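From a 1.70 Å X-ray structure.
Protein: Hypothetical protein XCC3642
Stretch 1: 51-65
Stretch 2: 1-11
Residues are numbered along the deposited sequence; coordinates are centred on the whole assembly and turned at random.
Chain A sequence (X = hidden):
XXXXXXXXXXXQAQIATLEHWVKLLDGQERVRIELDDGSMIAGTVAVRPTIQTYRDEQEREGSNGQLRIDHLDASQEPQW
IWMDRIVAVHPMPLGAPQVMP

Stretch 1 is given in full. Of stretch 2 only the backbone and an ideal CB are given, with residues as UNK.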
ATOM      1  N   ILE A  51      -1.540  -2.867  11.932  1.00  6.58           N
ATOM      2  CA  ILE A  51      -0.174  -3.317  11.680  1.00  6.58           C
ATOM      3  C   ILE A  51       0.662  -2.842  12.865  1.00  6.58           C
ATOM      4  O   ILE A  51       0.570  -1.674  13.262  1.00  6.58           O
ATOM      5  CB  ILE A  51       0.389  -2.711  10.369  1.00  6.58           C
ATOM      6  CG1 ILE A  51      -0.510  -3.100   9.190  1.00 17.56           C
ATOM      7  CG2 ILE A  51       1.806  -3.206  10.131  1.00 17.56           C
ATOM      8  CD1 ILE A  51      -0.691  -4.601   8.997  1.00 28.54           C
ATOM      9  N   GLN A  52       1.449  -3.748  13.447  1.00  6.58           N
ATOM     10  CA  GLN A  52       2.275  -3.419  14.607  1.00  6.58           C
ATOM     11  C   GLN A  52       3.698  -3.956  14.515  1.00  6.58           C
ATOM     12  O   GLN A  52       4.080  -4.602  13.538  1.00  6.58           O
ATOM     13  CB  GLN A  52       1.648  -3.988  15.880  1.00  6.58           C
ATOM     14  CG  GLN A  52       0.195  -3.631  16.105  1.00 17.56           C
ATOM     15  CD  GLN A  52      -0.451  -4.496  17.170  1.00 28.54           C
ATOM     16  OE1 GLN A  52       0.084  -4.657  18.266  1.00 39.52           O
ATOM     17  NE2 GLN A  52      -1.611  -5.055  16.853  1.00 39.52           N
ATOM     18  N   THR A  53       4.470  -3.685  15.566  1.00  6.58           N
ATOM     19  CA  THR A  53       5.859  -4.138  15.678  1.00  6.58           C
ATOM     20  C   THR A  53       5.958  -5.382  16.573  1.00  6.58           C
ATOM     21  O   THR A  53       5.393  -5.426  17.672  1.00  6.58           O
ATOM     22  CB  THR A  53       6.751  -3.043  16.290  1.00  6.58           C
ATOM     23  OG1 THR A  53       6.673  -1.853  15.493  1.00 17.56           O
ATOM     24  CG2 THR A  53       8.194  -3.519  16.358  1.00 17.56           C
ATOM     25  N   TYR A  54       6.700  -6.381  16.112  1.00  6.58           N
ATOM     26  CA  TYR A  54       6.878  -7.629  16.872  1.00  6.58           C
ATOM     27  C   TYR A  54       8.335  -8.068  16.789  1.00  6.58           C
ATOM     28  O   TYR A  54       9.136  -7.422  16.122  1.00  6.58           O
ATOM     29  CB  TYR A  54       6.010  -8.744  16.275  1.00  6.58           C
ATOM     30  CG  TYR A  54       4.512  -8.510  16.320  1.00 17.56           C
ATOM     31  CD1 TYR A  54       3.779  -8.770  17.477  1.00 28.54           C
ATOM     32  CD2 TYR A  54       3.823  -8.060  15.193  1.00 28.54           C
ATOM     33  CE1 TYR A  54       2.399  -8.593  17.508  1.00 39.52           C
ATOM     34  CE2 TYR A  54       2.448  -7.879  15.214  1.00 39.52           C
ATOM     35  CZ  TYR A  54       1.741  -8.147  16.373  1.00 50.50           C
ATOM     36  OH  TYR A  54       0.376  -7.976  16.394  1.00 61.48           O
ATOM     37  N   ARG A  55       8.659  -9.160  17.481  1.00  2.75           N
ATOM     38  CA  ARG A  55       9.995  -9.769  17.473  1.00  2.75           C
ATOM     39  C   ARG A  55       9.856 -11.221  17.029  1.00  2.75           C
ATOM     40  O   ARG A  55       8.893 -11.905  17.409  1.00  2.75           O
ATOM     41  CB  ARG A  55      10.639  -9.838  18.867  1.00  2.75           C
ATOM     42  CG  ARG A  55      11.220  -8.574  19.425  1.00  2.75           C
ATOM     43  CD  ARG A  55      12.110  -8.953  20.609  1.00  2.75           C
ATOM     44  NE  ARG A  55      12.489  -7.813  21.433  1.00  2.75           N
ATOM     45  CZ  ARG A  55      13.157  -7.908  22.576  1.00  2.75           C
ATOM     46  NH1 ARG A  55      13.533  -9.096  23.031  1.00  2.75           N
ATOM     47  NH2 ARG A  55      13.410  -6.818  23.289  1.00  2.75           N
ATOM     48  N   ASP A  56      10.818 -11.700  16.247  1.00  2.75           N
ATOM     49  CA  ASP A  56      10.798 -13.103  15.856  1.00  2.75           C
ATOM     50  C   ASP A  56      11.708 -13.852  16.838  1.00  2.75           C
ATOM     51  O   ASP A  56      12.256 -13.253  17.771  1.00  2.75           O
ATOM     52  CB  ASP A  56      11.272 -13.309  14.410  1.00  2.75           C
ATOM     53  CG  ASP A  56      12.621 -12.660  14.118  1.00  2.75           C
ATOM     54  OD1 ASP A  56      13.471 -12.540  15.024  1.00  2.75           O
ATOM     55  OD2 ASP A  56      12.842 -12.293  12.946  1.00  2.75           O
ATOM     56  N   GLU A  57      11.865 -15.154  16.632  1.00  2.75           N
ATOM     57  CA  GLU A  57      12.683 -15.961  17.516  1.00  2.75           C
ATOM     58  C   GLU A  57      14.142 -15.528  17.625  1.00  2.75           C
ATOM     59  O   GLU A  57      14.748 -15.692  18.683  1.00  2.75           O
ATOM     60  CB  GLU A  57      12.628 -17.422  17.093  1.00  2.75           C
ATOM     61  CG  GLU A  57      13.271 -18.331  18.112  1.00  2.75           C
ATOM     62  CD  GLU A  57      13.284 -19.763  17.685  1.00  2.75           C
ATOM     63  OE1 GLU A  57      12.249 -20.234  17.160  1.00  2.75           O
ATOM     64  OE2 GLU A  57      14.329 -20.430  17.893  1.00  2.75           O
ATOM     65  N   GLN A  58      14.711 -15.018  16.532  1.00  2.75           N
ATOM     66  CA  GLN A  58      16.103 -14.559  16.514  1.00  2.75           C
ATOM     67  C   GLN A  58      16.202 -13.186  17.171  1.00  2.75           C
ATOM     68  O   GLN A  58      17.274 -12.595  17.230  1.00  2.75           O
ATOM     69  CB  GLN A  58      16.623 -14.484  15.067  1.00  2.75           C
ATOM     70  CG  GLN A  58      17.116 -15.816  14.503  1.00  2.75           C
ATOM     71  CD  GLN A  58      17.309 -15.800  12.985  1.00  2.75           C
ATOM     72  OE1 GLN A  58      17.908 -14.870  12.421  1.00  2.75           O
ATOM     73  NE2 GLN A  58      16.816 -16.842  12.320  1.00  2.75           N
ATOM     74  N   GLU A  59      15.060 -12.692  17.650  1.00  2.75           N
ATOM     75  CA  GLU A  59      14.936 -11.401  18.323  1.00  2.75           C
ATOM     76  C   GLU A  59      15.013 -10.145  17.436  1.00  2.75           C
ATOM     77  O   GLU A  59      15.368  -9.079  17.923  1.00  2.75           O
ATOM     78  CB  GLU A  59      15.971 -11.284  19.448  1.00  2.75           C
ATOM     79  CG  GLU A  59      15.983 -12.441  20.443  1.00  2.75           C
ATOM     80  CD  GLU A  59      14.732 -12.512  21.302  1.00  2.75           C
ATOM     81  OE1 GLU A  59      14.075 -11.476  21.495  1.00  2.75           O
ATOM     82  OE2 GLU A  59      14.415 -13.609  21.806  1.00  2.75           O
ATOM     83  N   ARG A  60      14.671 -10.275  16.154  1.00  2.75           N
ATOM     84  CA  ARG A  60      14.670  -9.152  15.210  1.00  2.75           C
ATOM     85  C   ARG A  60      13.269  -8.498  15.174  1.00  2.75           C
ATOM     86  O   ARG A  60      12.257  -9.202  15.173  1.00  2.75           O
ATOM     87  CB  ARG A  60      15.049  -9.640  13.794  1.00  2.75           C
ATOM     88  CG  ARG A  60      16.298 -10.544  13.713  1.00  2.75           C
ATOM     89  CD  ARG A  60      16.471 -11.097  12.281  1.00  2.75           C
ATOM     90  NE  ARG A  60      17.672 -11.923  12.080  1.00  2.75           N
ATOM     91  CZ  ARG A  60      18.917 -11.462  12.115  1.00  2.75           C
ATOM     92  NH1 ARG A  60      19.150 -10.172  12.339  1.00  2.75           N
ATOM     93  NH2 ARG A  60      19.937 -12.292  11.944  1.00  2.75           N
ATOM     94  N   GLU A  61      13.213  -7.166  15.135  1.00  2.75           N
ATOM     95  CA  GLU A  61      11.938  -6.424  15.110  1.00  2.75           C
ATOM     96  C   GLU A  61      11.444  -6.056  13.702  1.00  2.75           C
ATOM     97  O   GLU A  61      12.238  -5.702  12.824  1.00  2.75           O
ATOM     98  CB  GLU A  61      12.062  -5.143  15.935  1.00  2.75           C
ATOM     99  CG  GLU A  61      12.313  -5.382  17.401  1.00  2.75           C
ATOM    100  CD  GLU A  61      12.082  -4.136  18.240  1.00  2.75           C
ATOM    101  OE1 GLU A  61      11.717  -4.305  19.419  1.00  2.75           O
ATOM    102  OE2 GLU A  61      12.261  -3.000  17.731  1.00  2.75           O
ATOM    103  N   GLY A  62      10.129  -6.120  13.502  1.00  2.75           N
ATOM    104  CA  GLY A  62       9.560  -5.802  12.196  1.00  2.75           C
ATOM    105  C   GLY A  62       8.045  -5.665  12.239  1.00  2.75           C
ATOM    106  O   GLY A  62       7.440  -5.754  13.307  1.00  2.75           O
ATOM    107  N   SER A  63       7.421  -5.458  11.083  1.00  2.75           N
ATOM    108  CA  SER A  63       5.975  -5.290  11.038  1.00  2.75           C
ATOM    109  C   SER A  63       5.196  -6.533  10.631  1.00  2.75           C
ATOM    110  O   SER A  63       5.708  -7.410   9.946  1.00  2.75           O
ATOM    111  CB  SER A  63       5.615  -4.142  10.096  1.00  2.75           C
ATOM    112  OG  SER A  63       6.090  -2.914  10.614  1.00  2.75           O
ATOM    113  N   ASN A  64       3.945  -6.586  11.079  1.00  2.75           N
ATOM    114  CA  ASN A  64       3.025  -7.679  10.779  1.00  2.75           C
ATOM    115  C   ASN A  64       1.688  -7.349  11.444  1.00  2.75           C
ATOM    116  O   ASN A  64       1.533  -6.276  12.021  1.00  2.75           O
ATOM    117  CB  ASN A  64       3.556  -8.999  11.330  1.00  2.75           C
ATOM    118  CG  ASN A  64       3.058 -10.198  10.546  1.00  2.75           C
ATOM    119  OD1 ASN A  64       2.006 -10.149   9.910  1.00  2.75           O
ATOM    120  ND2 ASN A  64       3.799 -11.287  10.610  1.00  2.75           N
ATOM    121  N   GLY A  65       0.731  -8.269  11.360  1.00  2.75           N
ATOM    122  CA  GLY A  65      -0.572  -8.041  11.970  1.00  2.75           C
ATOM    123  C   GLY A  65      -1.378  -9.317  12.151  1.00  2.75           C
ATOM    124  O   GLY A  65      -1.120 -10.330  11.497  1.00  2.75           O
ATOM    125  N   UNK A   1       7.435  -4.956  27.438  1.00  2.75           N
ATOM    126  CA  UNK A   1       7.429  -6.429  27.141  1.00  2.75           C
ATOM    127  C   UNK A   1       7.236  -6.627  25.634  1.00  2.75           C
ATOM    128  O   UNK A   1       6.425  -5.941  25.018  1.00  2.75           O
ATOM    129  CB  UNK A   1       6.324  -7.152  27.914  1.00  2.75           C
ATOM    130  N   UNK A   2       7.990  -7.554  25.024  1.00  6.58           N
ATOM    131  CA  UNK A   2       7.872  -7.801  23.582  1.00  6.58           C
ATOM    132  C   UNK A   2       6.833  -8.848  23.185  1.00  6.58           C
ATOM    133  O   UNK A   2       6.678  -9.864  23.852  1.00  6.58           O
ATOM    134  CB  UNK A   2       9.234  -8.235  23.037  1.00  6.58           C
ATOM    135  N   UNK A   3       6.120  -8.595  22.096  1.00  6.58           N
ATOM    136  CA  UNK A   3       5.150  -9.554  21.592  1.00  6.58           C
ATOM    137  C   UNK A   3       5.914 -10.241  20.464  1.00  6.58           C
ATOM    138  O   UNK A   3       6.594  -9.570  19.686  1.00  6.58           O
ATOM    139  CB  UNK A   3       3.842  -8.907  21.130  1.00  6.58           C
ATOM    140  N   UNK A   4       5.837 -11.565  20.397  1.00  2.75           N
ATOM    141  CA  UNK A   4       6.557 -12.322  19.368  1.00  2.75           C
ATOM    142  C   UNK A   4       5.650 -12.853  18.260  1.00  2.75           C
ATOM    143  O   UNK A   4       4.515 -13.262  18.507  1.00  6.58           O
ATOM    144  CB  UNK A   4       7.298 -13.493  20.016  1.00  2.75           C
ATOM    145  N   UNK A   5       6.153 -12.810  17.031  1.00  6.58           N
ATOM    146  CA  UNK A   5       5.405 -13.288  15.874  1.00  6.58           C
ATOM    147  C   UNK A   5       6.304 -14.214  15.074  1.00  6.58           C
ATOM    148  O   UNK A   5       7.525 -14.081  15.107  1.00  6.58           O
ATOM    149  CB  UNK A   5       4.905 -12.127  15.012  1.00  6.58           C
ATOM    150  N   UNK A   6       5.711 -15.180  14.366  1.00  2.75           N
ATOM    151  CA  UNK A   6       6.454 -16.138  13.545  1.00  2.75           C
ATOM    152  C   UNK A   6       7.362 -15.483  12.486  1.00  2.75           C
ATOM    153  O   UNK A   6       8.433 -16.008  12.191  1.00  6.58           O
ATOM    154  CB  UNK A   6       5.465 -17.075  12.850  1.00  2.75           C
ATOM    155  N   UNK A   7       6.931 -14.352  11.922  1.00  6.58           N
ATOM    156  CA  UNK A   7       7.720 -13.619  10.916  1.00  6.58           C
ATOM    157  C   UNK A   7       7.458 -12.118  11.065  1.00  6.58           C
ATOM    158  O   UNK A   7       6.384 -11.728  11.516  1.00  6.58           O
ATOM    159  CB  UNK A   7       7.376 -14.087   9.500  1.00  6.58           C
ATOM    160  N   UNK A   8       8.433 -11.279  10.697  1.00  6.58           N
ATOM    161  CA  UNK A   8       8.277  -9.810  10.768  1.00  6.58           C
ATOM    162  C   UNK A   8       8.926  -9.144   9.534  1.00  6.58           C
ATOM    163  O   UNK A   8       9.900  -9.666   8.993  1.00  6.58           O
ATOM    164  CB  UNK A   8       8.903  -9.266  12.054  1.00  6.58           C
ATOM    165  N   UNK A   9       8.401  -7.989   9.118  1.00  6.58           N
ATOM    166  CA  UNK A   9       8.882  -7.289   7.905  1.00  6.58           C
ATOM    167  C   UNK A   9       9.338  -5.824   8.044  1.00  6.58           C
ATOM    168  O   UNK A   9       8.713  -5.029   8.742  1.00  6.58           O
ATOM    169  CB  UNK A   9       7.761  -7.324   6.865  1.00  6.58           C
ATOM    170  N   UNK A  10      10.406  -5.470   7.332  1.00  6.58           N
ATOM    171  CA  UNK A  10      10.965  -4.116   7.385  1.00  6.58           C
ATOM    172  C   UNK A  10      11.092  -3.422   6.026  1.00  6.58           C
ATOM    173  O   UNK A  10      11.442  -2.244   5.959  1.00  6.58           O
ATOM    174  CB  UNK A  10      12.346  -4.170   8.042  1.00  6.58           C
ATOM    175  N   UNK A  11      10.813  -4.143   4.948  1.00  6.58           N
ATOM    176  CA  UNK A  11      10.925  -3.570   3.605  1.00  6.58           C
ATOM    177  C   UNK A  11       9.644  -2.815   3.224  1.00  6.58           C
ATOM    178  O   UNK A  11       8.539  -3.341   3.365  1.00  6.58           O
ATOM    179  CB  UNK A  11      11.215  -4.669   2.581  1.00  6.58           C
TER

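In stretch 1 one strand ends at Arg 55, a second begins at Glu 61, and the loop between holds a type I turn from Asp 56 to Glu 59. The N-terminal segment runs across this hairpin, bridging first to one strand and then to the other.

At position 1 the CA-to-CB bond points away and nothing of stretch 1 lies within reach, so almost any residue would serve; it is Met 1, the start of the chain.

Position 2 points toward the extended side chain of Arg 55, its ideal CB 3.7 Å from Arg 55 NE. A compact or flat apolar group would pack on the guanidinium. Pro 2 does so, with its CG over one face, 3.5 Å from Arg 55 CZ.

The CB at position 3 points sideways, 3.7 Å from Tyr 54 CD1, with Gln 52 beyond; a long chain, aliphatic near its base and polar at its tip, would suit. In Lys 3, CB meets the edge of the Tyr 54 ring, 3.6 Å from CD1, and NZ comes within 3.9 Å of Gln 52 OE1. Its O accepts a hydrogen bond from Arg 55 N (3.0 Å), while water 1 links its N to Thr 53 O.

Position 4 points away overall, yet a large side chain could bend back toward Arg 55 and Glu 59, where an aromatic ring with a donor, or a long polar chain, would find partners. Tyr 4 lays a ring face over Arg 55 CB, 4.1 Å from that atom to the centroid, and its OH donates to Glu 59 OE1 (3.0 Å). Glu 59 OE1 also takes the salt bridge from Arg 55 NH1 at 2.9 Å.

At position 5 the CB points toward Tyr 54, 3.8 Å from its CB, favouring a small apolar residue. Ala 5 packs there, CB to Tyr 54 CB 3.7 Å, and its N bonds to Arg 55 O (2.9 Å).

Positions 6 and 7 point away. The first has a phi of -56° and psi of -34°, compatible with proline, and is Pro 6. The second tolerates many side chains; His 7 contributes its backbone O, which accepts from Asn 64 ND2 (2.8 Å).

Position 8 lies over Gly 62, its ideal CB 3.5 Å from that CA; the absence of a side chain on the glycine permits this approach. A branched aliphatic residue suits, and Val 8 places CG1 3.7 Å from Tyr 54 CB and CG2 3.5 Å from Arg 60 O. Water 2 joins its N to Asp 56 OD2.

Position 9 pairs antiparallel with Ser 63, and its sideways CB leaves room for a large group beside Asn 64. Tyr 9 sets its ring edge toward Asn 64 ND2, 4.1 Å from CE2; its N and O bond to Ser 63 O (2.9 Å) and N (2.7 Å).

At position 10 the CB points sideways, 5.0 Å from Glu 61 O, in mostly open space, so small or polar residues would suit; Thr 10 brings CG2 3.5 Å from Glu 61 O.

Position 11 is out of reach of stretch 1, which leaves the choice open; it is Glu 11, at the N-cap position right before a helix.

Stretch 2, residues 1-11: MPKYAPHVYTE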
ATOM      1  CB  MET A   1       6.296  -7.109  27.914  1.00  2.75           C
ATOM      2  CG  MET A   1       6.249  -8.626  27.778  1.00  2.75           C
ATOM      3  SD  MET A   1       4.825  -9.347  28.643  1.00  2.75           S
ATOM      4  CE  MET A   1       5.603  -9.977  30.099  1.00  2.75           C
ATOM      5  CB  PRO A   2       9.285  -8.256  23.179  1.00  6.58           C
ATOM      6  CG  PRO A   2      10.157  -7.968  24.405  1.00 17.56           C
ATOM      7  CD  PRO A   2       9.213  -8.177  25.551  1.00 28.54           C
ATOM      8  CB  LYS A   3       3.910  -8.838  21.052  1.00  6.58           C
ATOM      9  CG  LYS A   3       3.244  -7.921  22.065  1.00 17.56           C
ATOM     10  CD  LYS A   3       1.972  -7.323  21.497  1.00 28.54           C
ATOM     11  CE  LYS A   3       1.272  -6.435  22.512  1.00 39.52           C
ATOM     12  NZ  LYS A   3      -0.007  -5.889  21.972  1.00 50.50           N
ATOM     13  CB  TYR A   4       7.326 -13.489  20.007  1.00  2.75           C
ATOM     14  CG  TYR A   4       8.474 -13.043  20.900  1.00  2.75           C
ATOM     15  CD1 TYR A   4       8.233 -12.470  22.155  1.00  2.75           C
ATOM     16  CD2 TYR A   4       9.802 -13.135  20.464  1.00  2.75           C
ATOM     17  CE1 TYR A   4       9.291 -11.987  22.949  1.00  2.75           C
ATOM     18  CE2 TYR A   4      10.865 -12.661  21.256  1.00  2.75           C
ATOM     19  CZ  TYR A   4      10.603 -12.085  22.491  1.00  2.75           C
ATOM     20  OH  TYR A   4      11.646 -11.578  23.252  1.00  2.75           O
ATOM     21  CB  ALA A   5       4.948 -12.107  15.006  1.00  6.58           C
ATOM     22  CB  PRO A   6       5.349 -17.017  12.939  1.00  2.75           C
ATOM     23  CG  PRO A   6       4.061 -16.227  13.171  1.00  2.75           C
ATOM     24  CD  PRO A   6       4.302 -15.587  14.491  1.00  2.75           C
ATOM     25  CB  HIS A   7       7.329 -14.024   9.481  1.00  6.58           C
ATOM     26  CG  HIS A   7       7.351 -15.500   9.225  1.00 17.56           C
ATOM     27  ND1 HIS A   7       6.335 -16.340   9.628  1.00 28.54           N
ATOM     28  CD2 HIS A   7       8.256 -16.281   8.588  1.00 28.54           C
ATOM     29  CE1 HIS A   7       6.611 -17.575   9.248  1.00 39.52           C
ATOM     30  NE2 HIS A   7       7.770 -17.566   8.616  1.00 39.52           N
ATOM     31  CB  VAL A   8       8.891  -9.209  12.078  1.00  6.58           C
ATOM     32  CG1 VAL A   8       8.076  -9.642  13.291  1.00 17.56           C
ATOM     33  CG2 VAL A   8      10.343  -9.653  12.233  1.00 17.56           C
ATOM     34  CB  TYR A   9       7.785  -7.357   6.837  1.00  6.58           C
ATOM     35  CG  TYR A   9       7.325  -8.771   6.558  1.00 17.56           C
ATOM     36  CD1 TYR A   9       7.988  -9.569   5.624  1.00 28.54           C
ATOM     37  CD2 TYR A   9       6.277  -9.335   7.283  1.00 28.54           C
ATOM     38  CE1 TYR A   9       7.621 -10.895   5.422  1.00 39.52           C
ATOM     39  CE2 TYR A   9       5.906 -10.658   7.091  1.00 39.52           C
ATOM     40  CZ  TYR A   9       6.582 -11.433   6.159  1.00 50.50           C
ATOM     41  OH  TYR A   9       6.223 -12.749   5.969  1.00 61.48           O
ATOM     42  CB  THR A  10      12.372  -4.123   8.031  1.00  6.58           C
ATOM     43  OG1 THR A  10      13.281  -4.853   7.199  1.00 17.56           O
ATOM     44  CG2 THR A  10      12.325  -4.782   9.402  1.00 17.56           C
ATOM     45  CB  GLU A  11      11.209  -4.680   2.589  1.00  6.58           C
ATOM     46  CG  GLU A  11      11.754  -4.190   1.251  1.00 17.56           C
ATOM     47  CD  GLU A  11      13.173  -3.653   1.360  1.00 28.54           C
ATOM     48  OE1 GLU A  11      14.013  -4.317   2.007  1.00 39.52           O
ATOM     49  OE2 GLU A  11      13.451  -2.576   0.789  1.00 39.52           O
TER
HETATM   50  O   HOH W   1       6.422  -6.275  20.415  1.00  1.02           O
HETATM   51  O   HOH W   2      11.048 -12.678  10.684  1.00  1.02           O
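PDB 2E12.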